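Local coordinates for protein GTN Reductase (Agrobacterium tumefaciens, PDB 5N6G) that probably reduces activated carbon-carbon double bonds with bound FMN as an Old Yellow Enzyme-type ene-reductase, and holds 2-phenylacrylic acid beside the flavin, at residues 124-129 and 236-241. Sequence-based numbering, arbitrary orientation.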
# COMPACT_ATOMS: atom_id res chain seq x y z
N ALA A 124 3.52 12.86 -15.11
CA ALA A 124 4.59 11.96 -14.67
C ALA A 124 5.27 11.31 -15.85
O ALA A 124 4.60 10.92 -16.82
CB ALA A 124 4.04 10.86 -13.77
N LYS A 125 6.60 11.18 -15.77
CA LYS A 125 7.35 10.34 -16.70
C LYS A 125 7.28 8.93 -16.14
O LYS A 125 8.19 8.43 -15.48
CB LYS A 125 8.78 10.83 -16.87
CG LYS A 125 9.51 10.09 -17.99
CD LYS A 125 10.79 10.82 -18.40
CE LYS A 125 11.70 9.93 -19.23
NZ LYS A 125 12.83 9.38 -18.41
N SER A 126 6.14 8.29 -16.39
CA SER A 126 5.83 6.97 -15.86
C SER A 126 5.08 6.20 -16.94
O SER A 126 4.66 6.76 -17.96
CB SER A 126 5.01 7.05 -14.57
OG SER A 126 4.97 5.80 -13.90
N LYS A 127 4.95 4.90 -16.73
CA LYS A 127 4.28 4.03 -17.68
C LYS A 127 3.22 3.22 -16.96
O LYS A 127 3.34 2.93 -15.77
CB LYS A 127 5.27 3.08 -18.38
CG LYS A 127 6.09 3.77 -19.44
CD LYS A 127 7.12 2.82 -20.06
CE LYS A 127 7.91 3.50 -21.17
NZ LYS A 127 7.01 3.95 -22.27
N THR A 128 2.19 2.84 -17.71
CA THR A 128 1.13 2.05 -17.12
C THR A 128 0.70 0.95 -18.08
O THR A 128 1.23 0.81 -19.18
CB THR A 128 -0.08 2.90 -16.72
OG1 THR A 128 -1.05 2.02 -16.16
CG2 THR A 128 -0.70 3.66 -17.90
N TYR A 129 -0.27 0.16 -17.63
CA TYR A 129 -0.76 -1.00 -18.37
C TYR A 129 -2.23 -0.76 -18.67
O TYR A 129 -3.03 -0.56 -17.75
CB TYR A 129 -0.58 -2.29 -17.55
CG TYR A 129 0.63 -2.32 -16.62
CD1 TYR A 129 1.81 -1.67 -16.94
CD2 TYR A 129 0.58 -3.02 -15.42
CE1 TYR A 129 2.90 -1.69 -16.09
CE2 TYR A 129 1.68 -3.06 -14.56
CZ TYR A 129 2.83 -2.39 -14.91
OH TYR A 129 3.93 -2.41 -14.08
N PRO A 236 11.95 6.94 -5.16
CA PRO A 236 11.82 7.68 -6.43
C PRO A 236 10.71 7.15 -7.33
O PRO A 236 10.61 7.57 -8.49
CB PRO A 236 13.18 7.45 -7.06
CG PRO A 236 13.54 6.06 -6.65
CD PRO A 236 12.98 5.89 -5.26
N ALA A 237 9.91 6.24 -6.83
CA ALA A 237 8.85 5.63 -7.62
C ALA A 237 7.97 6.69 -8.28
O ALA A 237 7.58 7.68 -7.66
CB ALA A 237 7.99 4.74 -6.72
N ASN A 238 7.60 6.42 -9.53
CA ASN A 238 6.62 7.23 -10.25
C ASN A 238 7.03 8.70 -10.32
O ASN A 238 6.20 9.61 -10.28
CB ASN A 238 5.23 7.02 -9.66
CG ASN A 238 4.75 5.60 -9.90
OD1 ASN A 238 4.77 5.13 -11.05
ND2 ASN A 238 4.44 4.87 -8.84
N ASP A 239 8.33 8.92 -10.53
CA ASP A 239 8.87 10.20 -10.98
C ASP A 239 8.79 11.30 -9.93
O ASP A 239 8.83 12.48 -10.28
CB ASP A 239 8.16 10.65 -12.27
CG ASP A 239 8.98 11.60 -13.10
OD1 ASP A 239 10.23 11.54 -13.04
OD2 ASP A 239 8.36 12.41 -13.86
N ILE A 240 8.70 10.95 -8.65
CA ILE A 240 8.46 11.91 -7.58
C ILE A 240 9.78 12.25 -6.90
O ILE A 240 10.75 11.47 -6.95
CB ILE A 240 7.41 11.35 -6.59
CG1 ILE A 240 6.71 12.48 -5.85
CG2 ILE A 240 8.03 10.36 -5.61
CD1 ILE A 240 5.35 12.08 -5.33
N PHE A 241 9.87 13.46 -6.34
CA PHE A 241 11.10 13.95 -5.72
C PHE A 241 10.77 14.84 -4.53
O PHE A 241 9.88 15.69 -4.60
CB PHE A 241 11.97 14.73 -6.73
CG PHE A 241 13.16 15.42 -6.12
CD1 PHE A 241 14.38 14.77 -5.98
CD2 PHE A 241 13.08 16.75 -5.73
CE1 PHE A 241 15.49 15.45 -5.43
CE2 PHE A 241 14.16 17.41 -5.20
CZ PHE A 241 15.38 16.74 -5.04
O HOH W 1 3.86 3.22 -13.02
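Asp239 reaches across to the backbone of Lys125, a small example of how a carboxylate can tie two excursions of a TIM barrel together at the surface. Its CB lies 3.9 Å from both N and O of Lys125, and CG, anti to the backbone N (chi1 -157°), is thereby placed 3.6 Å from Lys125 N. OD1 only grazes Lys125 CB, at 4.2 Å. OD2 does the binding: it accepts the hydrogen bond of Lys125 N, 2.9 Å from N to OD2 and nearly straight at 167°, the donor lying above the carboxylate plane, 51° out of it. The same oxygen lies 3.4 Å from Lys125 CB. Beside this bond, Asn238 OD1 approaches Ser126 OG to 2.9 Å in one of the two conformers of Ser126, and accepts a hydrogen bond from a water that also donates to Lys127 O, while Asn238 ND2 is bonded to Asn181 O. Tyr129, farther along the strand, touches the 2-phenylacrylic acid. The contact thus joins the loop after barrel strand 227-231 to the hairpin at the substrate pocket through polar groups, and the ammonium of Lys125, 6.3 Å from NZ to Asp239 OD1, may add a modest favourable field without a salt bridge.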